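Local coordinates for putative uncharacterized protein (Streptococcus pneumoniae, PDB 3NZ3) that probably binds mucin at the bacterial cell surface through this all-beta domain, part of a larger wall-anchored protein, at residues I25-K31 / E102-D108; T67-V73 / T88-V94; A14-K20 / T46-T52. All blocks are in the same frame, centred on the assembly; numbering follows the deposited sequence.

Contact 1: I25-K31 / E102-D108; sequences IIHYVDK and EITVRYD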
loop_
_atom_site.group_PDB
_atom_site.type_symbol
_atom_site.label_atom_id
_atom_site.label_comp_id
_atom_site.label_asym_id
_atom_site.label_seq_id
_atom_site.Cartn_x
_atom_site.Cartn_y
_atom_site.Cartn_z
ATOM N N ILE A 25 -4.200 0.353 -0.723
ATOM C CA ILE A 25 -5.426 -0.412 -0.918
ATOM C C ILE A 25 -5.843 -0.363 -2.380
ATOM O O ILE A 25 -5.867 0.710 -3.005
ATOM C CB ILE A 25 -6.570 0.093 -0.013
ATOM C CG1 ILE A 25 -6.152 -0.005 1.463
ATOM C CG2 ILE A 25 -7.857 -0.708 -0.264
ATOM C CD1 ILE A 25 -7.079 0.710 2.440
ATOM N N ILE A 26 -6.168 -1.531 -2.928
ATOM C CA ILE A 26 -6.706 -1.602 -4.274
ATOM C C ILE A 26 -8.180 -1.986 -4.181
ATOM O O ILE A 26 -8.528 -2.981 -3.533
ATOM C CB ILE A 26 -5.927 -2.603 -5.161
ATOM C CG1 ILE A 26 -4.419 -2.376 -5.013
ATOM C CG2 ILE A 26 -6.369 -2.478 -6.633
ATOM C CD1 ILE A 26 -3.552 -3.484 -5.588
ATOM N N HIS A 27 -9.032 -1.171 -4.794
ATOM C CA HIS A 27 -10.464 -1.450 -4.895
ATOM C C HIS A 27 -10.786 -1.918 -6.304
ATOM O O HIS A 27 -10.125 -1.512 -7.268
ATOM C CB HIS A 27 -11.309 -0.208 -4.611
ATOM C CG HIS A 27 -11.034 0.441 -3.291
ATOM N ND1 HIS A 27 -11.411 -0.121 -2.090
ATOM C CD2 HIS A 27 -10.448 1.625 -2.988
ATOM C CE1 HIS A 27 -11.059 0.684 -1.102
ATOM N NE2 HIS A 27 -10.474 1.750 -1.619
ATOM N N TYR A 28 -11.816 -2.752 -6.414
ATOM C CA TYR A 28 -12.270 -3.288 -7.700
ATOM C C TYR A 28 -13.761 -3.016 -7.817
ATOM O O TYR A 28 -14.557 -3.579 -7.059
ATOM C CB TYR A 28 -11.996 -4.791 -7.782
ATOM C CG TYR A 28 -10.533 -5.149 -7.642
ATOM C CD1 TYR A 28 -9.971 -5.390 -6.389
ATOM C CD2 TYR A 28 -9.710 -5.232 -8.761
ATOM C CE1 TYR A 28 -8.613 -5.713 -6.253
ATOM C CE2 TYR A 28 -8.359 -5.555 -8.642
ATOM C CZ TYR A 28 -7.817 -5.790 -7.381
ATOM O OH TYR A 28 -6.483 -6.111 -7.262
ATOM N N VAL A 29 -14.139 -2.142 -8.750
ATOM C CA VAL A 29 -15.531 -1.698 -8.851
ATOM C C VAL A 29 -16.116 -1.807 -10.260
ATOM O O VAL A 29 -15.392 -1.872 -11.258
ATOM C CB VAL A 29 -15.738 -0.244 -8.318
ATOM C CG1 VAL A 29 -15.211 -0.084 -6.882
ATOM C CG2 VAL A 29 -15.092 0.787 -9.243
ATOM N N ASP A 30 -17.442 -1.827 -10.324
ATOM C CA ASP A 30 -18.151 -1.670 -11.585
ATOM C C ASP A 30 -17.973 -0.221 -12.050
ATOM O O ASP A 30 -18.252 0.718 -11.298
ATOM C CB ASP A 30 -19.630 -2.009 -11.383
ATOM C CG ASP A 30 -20.424 -2.007 -12.675
ATOM O OD1 ASP A 30 -20.484 -0.960 -13.345
ATOM O OD2 ASP A 30 -21.010 -3.055 -13.007
ATOM N N LYS A 31 -17.499 -0.049 -13.285
ATOM C CA LYS A 31 -17.248 1.282 -13.871
ATOM C C LYS A 31 -18.436 2.236 -13.738
ATOM O O LYS A 31 -18.249 3.431 -13.498
ATOM C CB LYS A 31 -16.850 1.160 -15.353
ATOM C CG LYS A 31 -16.336 2.469 -15.966
ATOM C CD LYS A 31 -16.173 2.362 -17.466
ATOM C CE LYS A 31 -15.724 3.697 -18.064
ATOM N NZ LYS A 31 -15.698 3.625 -19.549
ATOM N N GLU A 102 -4.516 4.637 -2.549
ATOM C CA GLU A 102 -5.701 3.889 -2.924
ATOM C C GLU A 102 -5.770 3.873 -4.443
ATOM O O GLU A 102 -5.595 4.908 -5.093
ATOM C CB GLU A 102 -6.961 4.511 -2.327
ATOM C CG GLU A 102 -7.140 4.241 -0.842
ATOM C CD GLU A 102 -8.364 4.925 -0.254
ATOM O OE1 GLU A 102 -9.383 5.064 -0.968
ATOM O OE2 GLU A 102 -8.302 5.320 0.930
ATOM N N ILE A 103 -5.978 2.688 -5.003
ATOM C CA ILE A 103 -6.109 2.520 -6.444
ATOM C C ILE A 103 -7.447 1.836 -6.710
ATOM O O ILE A 103 -7.818 0.891 -6.011
ATOM C CB ILE A 103 -4.924 1.705 -7.025
ATOM C CG1 ILE A 103 -3.609 2.479 -6.835
ATOM C CG2 ILE A 103 -5.143 1.373 -8.508
ATOM C CD1 ILE A 103 -2.364 1.721 -7.230
ATOM N N THR A 104 -8.179 2.336 -7.700
ATOM C CA THR A 104 -9.447 1.730 -8.095
ATOM C C THR A 104 -9.328 1.155 -9.498
ATOM O O THR A 104 -9.018 1.867 -10.459
ATOM C CB THR A 104 -10.613 2.739 -8.007
ATOM O OG1 THR A 104 -10.766 3.175 -6.649
ATOM C CG2 THR A 104 -11.922 2.108 -8.479
ATOM N N VAL A 105 -9.534 -0.151 -9.593
ATOM C CA VAL A 105 -9.586 -0.848 -10.864
ATOM C C VAL A 105 -11.061 -0.934 -11.255
ATOM O O VAL A 105 -11.899 -1.336 -10.445
ATOM C CB VAL A 105 -8.963 -2.267 -10.742
ATOM C CG1 VAL A 105 -9.075 -3.042 -12.050
ATOM C CG2 VAL A 105 -7.497 -2.176 -10.292
ATOM N N ARG A 106 -11.375 -0.549 -12.492
ATOM C CA ARG A 106 -12.768 -0.474 -12.945
ATOM C C ARG A 106 -13.105 -1.486 -14.033
ATOM O O ARG A 106 -12.395 -1.599 -15.040
ATOM C CB ARG A 106 -13.113 0.947 -13.406
ATOM C CG ARG A 106 -13.254 1.926 -12.260
ATOM C CD ARG A 106 -13.440 3.355 -12.724
ATOM N NE ARG A 106 -13.623 4.245 -11.576
ATOM C CZ ARG A 106 -12.634 4.874 -10.939
ATOM N NH1 ARG A 106 -11.375 4.721 -11.329
ATOM N NH2 ARG A 106 -12.907 5.658 -9.902
ATOM N N TYR A 107 -14.200 -2.215 -13.809
ATOM C CA TYR A 107 -14.717 -3.198 -14.755
ATOM C C TYR A 107 -16.027 -2.700 -15.345
ATOM O O TYR A 107 -16.917 -2.221 -14.624
ATOM C CB TYR A 107 -14.975 -4.549 -14.078
ATOM C CG TYR A 107 -13.758 -5.257 -13.522
ATOM C CD1 TYR A 107 -13.159 -4.832 -12.336
ATOM C CD2 TYR A 107 -13.232 -6.382 -14.158
ATOM C CE1 TYR A 107 -12.042 -5.496 -11.809
ATOM C CE2 TYR A 107 -12.124 -7.053 -13.641
ATOM C CZ TYR A 107 -11.536 -6.600 -12.463
ATOM O OH TYR A 107 -10.443 -7.257 -11.942
ATOM N N ASP A 108 -16.150 -2.818 -16.658
ATOM C CA ASP A 108 -17.385 -2.449 -17.328
ATOM C C ASP A 108 -18.051 -3.731 -17.815
ATOM O O ASP A 108 -17.380 -4.616 -18.343
ATOM C CB ASP A 108 -17.084 -1.504 -18.490
ATOM C CG ASP A 108 -18.258 -0.593 -18.833
ATOM O OD1 ASP A 108 -19.258 -0.560 -18.079
ATOM O OD2 ASP A 108 -18.169 0.096 -19.868
HETATM O O HOH W 1 -20.702 -1.687 -15.918
#

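Contact 2: T67-V73 / T88-V94; sequences TGNWDEV and TVESQEV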
loop_
_atom_site.group_PDB
_atom_site.type_symbol
_atom_site.label_atom_id
_atom_site.label_comp_id
_atom_site.label_asym_id
_atom_site.label_seq_id
_atom_site.Cartn_x
_atom_site.Cartn_y
_atom_site.Cartn_z
ATOM N N THR A 67 13.229 0.190 4.197
ATOM C CA THR A 67 12.393 0.382 3.018
ATOM C C THR A 67 11.592 -0.876 2.727
ATOM O O THR A 67 11.938 -1.976 3.178
ATOM C CB THR A 67 13.220 0.707 1.767
ATOM O OG1 THR A 67 14.247 -0.276 1.618
ATOM C CG2 THR A 67 13.835 2.100 1.859
ATOM N N GLY A 68 10.525 -0.706 1.953
ATOM C CA GLY A 68 9.668 -1.822 1.590
ATOM C C GLY A 68 9.196 -1.737 0.156
ATOM O O GLY A 68 9.727 -0.969 -0.660
ATOM N N ASN A 69 8.175 -2.531 -0.138
ATOM C CA ASN A 69 7.665 -2.666 -1.489
ATOM C C ASN A 69 6.224 -3.154 -1.427
ATOM O O ASN A 69 5.925 -4.127 -0.715
ATOM C CB ASN A 69 8.531 -3.675 -2.248
ATOM C CG ASN A 69 8.277 -3.673 -3.739
ATOM O OD1 ASN A 69 7.630 -4.581 -4.267
ATOM N ND2 ASN A 69 8.805 -2.665 -4.433
ATOM N N TRP A 70 5.335 -2.465 -2.143
ATOM C CA TRP A 70 3.997 -2.989 -2.405
ATOM C C TRP A 70 4.097 -3.861 -3.650
ATOM O O TRP A 70 4.535 -3.392 -4.698
ATOM C CB TRP A 70 2.984 -1.866 -2.642
ATOM C CG TRP A 70 2.710 -1.008 -1.440
ATOM C CD1 TRP A 70 2.585 -1.426 -0.150
ATOM C CD2 TRP A 70 2.490 0.412 -1.423
ATOM N NE1 TRP A 70 2.318 -0.361 0.673
ATOM C CE2 TRP A 70 2.255 0.779 -0.080
ATOM C CE3 TRP A 70 2.473 1.409 -2.411
ATOM C CZ2 TRP A 70 2.009 2.102 0.305
ATOM C CZ3 TRP A 70 2.230 2.727 -2.027
ATOM C CH2 TRP A 70 2.002 3.059 -0.679
ATOM N N ASP A 71 3.708 -5.126 -3.524
ATOM C CA ASP A 71 3.836 -6.077 -4.620
ATOM C C ASP A 71 2.866 -5.769 -5.758
ATOM O O ASP A 71 1.802 -5.171 -5.550
ATOM C CB ASP A 71 3.594 -7.507 -4.134
ATOM C CG ASP A 71 4.697 -8.020 -3.235
ATOM O OD1 ASP A 71 5.832 -7.502 -3.302
ATOM O OD2 ASP A 71 4.415 -8.949 -2.451
ATOM N N GLU A 72 3.248 -6.193 -6.957
ATOM C CA GLU A 72 2.351 -6.181 -8.106
ATOM C C GLU A 72 1.101 -7.002 -7.802
ATOM O O GLU A 72 1.175 -8.061 -7.162
ATOM C CB GLU A 72 3.061 -6.742 -9.351
ATOM C CG GLU A 72 2.137 -6.886 -10.560
ATOM C CD GLU A 72 2.763 -7.591 -11.760
ATOM O OE1 GLU A 72 3.605 -8.491 -11.575
ATOM O OE2 GLU A 72 2.384 -7.246 -12.902
ATOM N N VAL A 73 -0.050 -6.500 -8.249
ATOM C CA VAL A 73 -1.303 -7.241 -8.139
ATOM C C VAL A 73 -2.009 -7.289 -9.495
ATOM O O VAL A 73 -2.461 -6.263 -10.002
ATOM C CB VAL A 73 -2.255 -6.639 -7.068
ATOM C CG1 VAL A 73 -3.519 -7.474 -6.948
ATOM C CG2 VAL A 73 -1.560 -6.551 -5.705
ATOM N N THR A 88 -3.085 -4.818 -14.443
ATOM C CA THR A 88 -2.219 -5.102 -13.299
ATOM C C THR A 88 -1.786 -3.813 -12.604
ATOM O O THR A 88 -1.434 -2.830 -13.259
ATOM C CB THR A 88 -0.994 -5.971 -13.699
ATOM O OG1 THR A 88 -0.202 -6.262 -12.538
ATOM C CG2 THR A 88 -0.130 -5.273 -14.737
ATOM N N VAL A 89 -1.844 -3.829 -11.273
ATOM C CA VAL A 89 -1.346 -2.731 -10.454
ATOM C C VAL A 89 0.138 -3.017 -10.170
ATOM O O VAL A 89 0.474 -4.067 -9.610
ATOM C CB VAL A 89 -2.170 -2.583 -9.143
ATOM C CG1 VAL A 89 -1.549 -1.545 -8.215
ATOM C CG2 VAL A 89 -3.628 -2.206 -9.458
ATOM N N GLU A 90 1.006 -2.095 -10.578
ATOM C CA GLU A 90 2.461 -2.293 -10.530
ATOM C C GLU A 90 2.993 -2.314 -9.101
ATOM O O GLU A 90 2.408 -1.697 -8.209
ATOM C CB GLU A 90 3.187 -1.193 -11.320
ATOM C CG GLU A 90 2.780 -1.063 -12.793
ATOM C CD GLU A 90 3.162 -2.270 -13.636
ATOM O OE1 GLU A 90 4.268 -2.819 -13.442
ATOM O OE2 GLU A 90 2.352 -2.663 -14.503
ATOM N N SER A 91 4.097 -3.033 -8.886
ATOM C CA SER A 91 4.804 -2.978 -7.604
ATOM C C SER A 91 5.374 -1.571 -7.412
ATOM O O SER A 91 5.653 -0.876 -8.390
ATOM C CB SER A 91 5.916 -4.030 -7.527
ATOM O OG SER A 91 6.976 -3.727 -8.412
ATOM N N GLN A 92 5.519 -1.143 -6.159
ATOM C CA GLN A 92 6.025 0.199 -5.868
ATOM C C GLN A 92 6.915 0.200 -4.629
ATOM O O GLN A 92 6.545 -0.371 -3.603
ATOM C CB GLN A 92 4.867 1.186 -5.667
ATOM C CG GLN A 92 5.303 2.660 -5.619
ATOM C CD GLN A 92 4.388 3.529 -4.772
ATOM O OE1 GLN A 92 3.259 3.836 -5.163
ATOM N NE2 GLN A 92 4.882 3.948 -3.606
ATOM N N GLU A 93 8.076 0.850 -4.730
ATOM C CA GLU A 93 8.961 1.043 -3.574
ATOM C C GLU A 93 8.266 1.900 -2.517
ATOM O O GLU A 93 7.595 2.887 -2.840
ATOM C CB GLU A 93 10.288 1.700 -3.982
ATOM C CG GLU A 93 11.358 1.673 -2.869
ATOM C CD GLU A 93 12.530 2.633 -3.102
ATOM O OE1 GLU A 93 12.389 3.607 -3.872
ATOM O OE2 GLU A 93 13.592 2.411 -2.480
ATOM N N VAL A 94 8.424 1.501 -1.261
ATOM C CA VAL A 94 7.856 2.215 -0.127
ATOM C C VAL A 94 9.013 2.696 0.756
ATOM O O VAL A 94 9.873 1.909 1.166
ATOM C CB VAL A 94 6.873 1.319 0.690
ATOM C CG1 VAL A 94 6.248 2.095 1.848
ATOM C CG2 VAL A 94 5.763 0.769 -0.202
HETATM O O HOH W 2 14.477 -0.433 -1.344
HETATM O O HOH W 3 9.143 -1.888 -6.961
#

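Contact 3: A14-K20 / T46-T52; sequences ATSTETK and TLSRTKT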
loop_
_atom_site.group_PDB
_atom_site.type_symbol
_atom_site.label_atom_id
_atom_site.label_comp_id
_atom_site.label_asym_id
_atom_site.label_seq_id
_atom_site.Cartn_x
_atom_site.Cartn_y
_atom_site.Cartn_z
ATOM N N ALA A 14 19.968 4.644 25.862
ATOM C CA ALA A 14 18.789 3.773 25.785
ATOM C C ALA A 14 18.322 3.610 24.342
ATOM O O ALA A 14 18.062 4.599 23.644
ATOM C CB ALA A 14 17.659 4.318 26.656
ATOM N N THR A 15 18.224 2.355 23.907
ATOM C CA THR A 15 17.831 2.023 22.542
ATOM C C THR A 15 16.358 1.602 22.506
ATOM O O THR A 15 15.891 0.837 23.358
ATOM C CB THR A 15 18.736 0.906 21.954
ATOM O OG1 THR A 15 20.076 1.395 21.814
ATOM C CG2 THR A 15 18.248 0.443 20.590
ATOM N N SER A 16 15.632 2.130 21.528
ATOM C CA SER A 16 14.278 1.681 21.238
ATOM C C SER A 16 14.097 1.733 19.734
ATOM O O SER A 16 14.997 2.183 19.007
ATOM C CB SER A 16 13.243 2.562 21.950
ATOM O OG SER A 16 13.373 3.923 21.578
ATOM N N THR A 17 12.937 1.284 19.271
ATOM C CA THR A 17 12.639 1.232 17.851
ATOM C C THR A 17 11.344 1.975 17.581
ATOM O O THR A 17 10.365 1.817 18.316
ATOM C CB THR A 17 12.519 -0.232 17.377
ATOM O OG1 THR A 17 13.663 -0.963 17.824
ATOM C CG2 THR A 17 12.411 -0.330 15.862
ATOM N N GLU A 18 11.351 2.805 16.540
ATOM C CA GLU A 18 10.128 3.424 16.046
ATOM C C GLU A 18 9.682 2.687 14.789
ATOM O O GLU A 18 10.504 2.353 13.934
ATOM C CB GLU A 18 10.340 4.910 15.736
ATOM C CG GLU A 18 9.050 5.659 15.380
ATOM C CD GLU A 18 9.269 7.131 15.025
ATOM O OE1 GLU A 18 10.420 7.623 15.138
ATOM O OE2 GLU A 18 8.277 7.790 14.635
ATOM N N THR A 19 8.383 2.423 14.690
ATOM C CA THR A 19 7.821 1.817 13.480
ATOM C C THR A 19 6.607 2.587 13.006
ATOM O O THR A 19 5.884 3.189 13.807
ATOM C CB THR A 19 7.402 0.344 13.687
ATOM O OG1 THR A 19 6.424 0.269 14.730
ATOM C CG2 THR A 19 8.609 -0.528 14.041
ATOM N N LYS A 20 6.393 2.568 11.696
ATOM C CA LYS A 20 5.179 3.120 11.113
ATOM C C LYS A 20 4.754 2.287 9.912
ATOM O O LYS A 20 5.588 1.669 9.254
ATOM C CB LYS A 20 5.365 4.592 10.731
ATOM C CG LYS A 20 6.348 4.868 9.626
ATOM C CD LYS A 20 6.318 6.365 9.313
ATOM C CE LYS A 20 7.257 6.724 8.196
ATOM N NZ LYS A 20 7.144 8.186 7.881
ATOM N N THR A 46 5.469 -2.069 6.983
ATOM C CA THR A 46 5.871 -1.522 8.275
ATOM C C THR A 46 7.371 -1.267 8.312
ATOM O O THR A 46 8.180 -2.199 8.345
ATOM C CB THR A 46 5.397 -2.433 9.442
ATOM O OG1 THR A 46 3.968 -2.505 9.416
ATOM C CG2 THR A 46 5.841 -1.892 10.811
ATOM N N LEU A 47 7.726 0.015 8.286
ATOM C CA LEU A 47 9.121 0.445 8.307
ATOM C C LEU A 47 9.563 0.721 9.734
ATOM O O LEU A 47 8.726 0.934 10.614
ATOM C CB LEU A 47 9.308 1.696 7.442
ATOM C CG LEU A 47 8.787 1.585 6.004
ATOM C CD1 LEU A 47 9.045 2.867 5.265
ATOM C CD2 LEU A 47 9.424 0.407 5.266
ATOM N N SER A 48 10.875 0.712 9.961
ATOM C CA SER A 48 11.411 0.926 11.300
ATOM C C SER A 48 12.702 1.734 11.289
ATOM O O SER A 48 13.422 1.768 10.293
ATOM C CB SER A 48 11.664 -0.407 12.007
ATOM O OG SER A 48 12.850 -1.018 11.512
ATOM N N ARG A 49 12.983 2.375 12.416
ATOM C CA ARG A 49 14.282 3.011 12.634
ATOM C C ARG A 49 14.657 2.927 14.110
ATOM O O ARG A 49 13.778 2.839 14.975
ATOM C CB ARG A 49 14.278 4.465 12.140
ATOM C CG ARG A 49 13.383 5.404 12.951
ATOM C CD ARG A 49 13.600 6.859 12.560
ATOM N NE ARG A 49 12.648 7.741 13.234
ATOM C CZ ARG A 49 12.621 9.068 13.113
ATOM N NH1 ARG A 49 13.500 9.687 12.336
ATOM N NH2 ARG A 49 11.713 9.776 13.771
ATOM N N THR A 50 15.960 2.931 14.392
ATOM C CA THR A 50 16.432 2.884 15.772
ATOM C C THR A 50 16.414 4.287 16.372
ATOM O O THR A 50 16.662 5.274 15.676
ATOM C CB THR A 50 17.840 2.250 15.876
ATOM O OG1 THR A 50 17.855 1.033 15.134
ATOM C CG2 THR A 50 18.182 1.920 17.315
ATOM N N LYS A 51 16.073 4.361 17.654
ATOM C CA LYS A 51 16.080 5.605 18.413
ATOM C C LYS A 51 17.049 5.404 19.568
ATOM O O LYS A 51 16.942 4.429 20.313
ATOM C CB LYS A 51 14.686 5.926 18.954
ATOM C CG LYS A 51 14.605 7.215 19.791
ATOM C CD LYS A 51 13.356 7.221 20.666
ATOM C CE LYS A 51 13.149 8.568 21.355
ATOM N NZ LYS A 51 11.809 8.629 22.001
ATOM N N THR A 52 18.005 6.317 19.696
ATOM C CA THR A 52 18.992 6.262 20.772
ATOM C C THR A 52 18.871 7.546 21.575
ATOM O O THR A 52 18.890 8.642 21.012
ATOM C CB THR A 52 20.426 6.098 20.219
ATOM O OG1 THR A 52 20.474 4.961 19.351
ATOM C CG2 THR A 52 21.432 5.890 21.344
#

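Contact 1: I25-K31 / E102-D108
Six backbone hydrogen bonds join the two parallel strands. Ile103 N donates to Ile25 O (2.8 Å), His27 N to Ile103 O (2.7 Å), Val105 N to His27 O (2.8 Å), Val29 N to Val105 O (2.9 Å), Tyr107 N to Val29 O (2.8 Å) and Lys31 N to Tyr107 O (2.6 Å). At the far end a water donates to Asp30 OD1 (2.7 Å) and Asp108 OD1 (2.8 Å); Asp30 OD1 also takes Val32 N, as in an Asx turn, and OD2 takes Tyr81 OH. On one face the His27 ring, bonded through ND1 to Asp40, lies edge-on to Thr104 OG1, and Val29 CG2 packs on Thr104 CG2 (3.5 Å) and Arg106 CG (3.7 Å). The other is largely apolar: Ile26 CG2 meets Val105 CG2 (3.8 Å), while Tyr28 CD2 touches Val105 CB (3.6 Å) and Tyr107 CE1 (3.8 Å). Parallel pairing of first and last strands is as in the beta-grasp folds of the ubiquitin clan, here without a helix. Strand 101-107 forms one edge of the four-stranded sheet, strand 39-53 flanks 14-30 on its other side, Val73 and Val89 of the small sheet cover Ile26, Tyr28, Ile103 and Val105, and Ile78 and Tyr81 touch Tyr107.

Contact 2: T67-V73 / T88-V94
Trp70, in the m rotamer (chi2 -40°), presents the face of its indole to Val94, whose t rotamer sets CG2 3.5 Å from the centroid of the Trp70 five-membered ring, a CH-pi contact almost along the ring normal. Gln92 extends with chi1 and chi2 both t, then turns at chi3 (-73°), so that NE2 donates to Glu93 O (3.0 Å) and lies 3.3 Å from Trp70 CZ3; its OE1 has a weak bond to Lys101. The extended tt side chain of Glu72 carries OE2 to Thr88 OG1, which donates a 2.8 Å hydrogen bond. Asn69 ND2 (t rotamer) reaches Ser91 OG through a water. The backbones pair antiparallel: Gly68 with Val94, Trp70 with Gln92 and Val73 with Val89 each exchange two N-to-O hydrogen bonds of 2.8 to 2.9 Å. Two residues on either strand, Asp71-Glu72 and Glu90-Ser91, separate the last two pairs, interrupting the usual alternation and leaving Trp70, Val73, Val89, Gln92 and Val94 on one face. From there Trp70 packs on Val45 and Arg24, and Val73 and Val89 on Ile26. A small two-stranded antiparallel sheet thus lies over the larger mixed one through its hydrophobic side, the two-layer beta packing of this domain's all-beta fold, described as Ig-like.

Contact 3: A14-K20 / T46-T52
Thr46 begins the segment with its CA 3.3 Å from Lys20 O, and its OG1 bonds to Thr21. Leu47 then forms a hydrogen-bonded pair with Lys20: Leu47 N to Lys20 O is 2.9 Å, Lys20 N to Leu47 O 3.0 Å. Lys20 reaches out to Ser96 O and makes a cation-pi contact with Trp65. Ser48 sits opposite Thr19 in a non-hydrogen-bonded pair, its CB 3.7 Å from Thr19 CG2. Arg49 N to Glu18 O and Glu18 N to Arg49 O are each 2.9 Å, and Arg49 NE and NH2 both donate to Glu18 OE1 at 2.9 Å, a forked salt bridge beside Tyr62, on which the guanidinium makes a cation-pi contact. These are the outlying halves of strands 14-30 and 39-53, long antiparallel neighbours that give the elongated all-beta domain its length. Thr50, facing Thr17, touches Thr15 CG2 with its own CG2 (3.6 Å) on the hydroxyl-bearing face lined by Thr15, Thr17, Thr19, Ser48 and Thr52. Lys51 bonds Ser16 through Lys51 N to Ser16 O (2.8 Å) and Ser16 N to Lys51 O (2.9 Å), while Lys51 CD passes 3.4 Å from Ser16 OG. Thr52 closes the segment opposite Thr15, its CA 3.4 Å from Ala14 O.

Overall arrangement
Contacts 1 and 3 both use strand 14-30 in the four-stranded sheet, pairing opposite ends of it with different neighbours, parallel in one and antiparallel in the other; their centres stand about 35 Å apart. Contact 2 belongs to the separate small sheet and lies nearest the chain's centre. It touches both others: Ile26 CD1 of contact 1 meets Val73 CG2 at 3.7 Å, and Leu47 CD2 of contact 3 meets Thr67 C at 3.6 Å. Chemistry follows position. Contacts 1 and 2 are partly buried and turn aromatic and aliphatic faces toward each other, whereas contact 3 is a surface contact, rich in threonine and charged residues, with Leu47 its buried member.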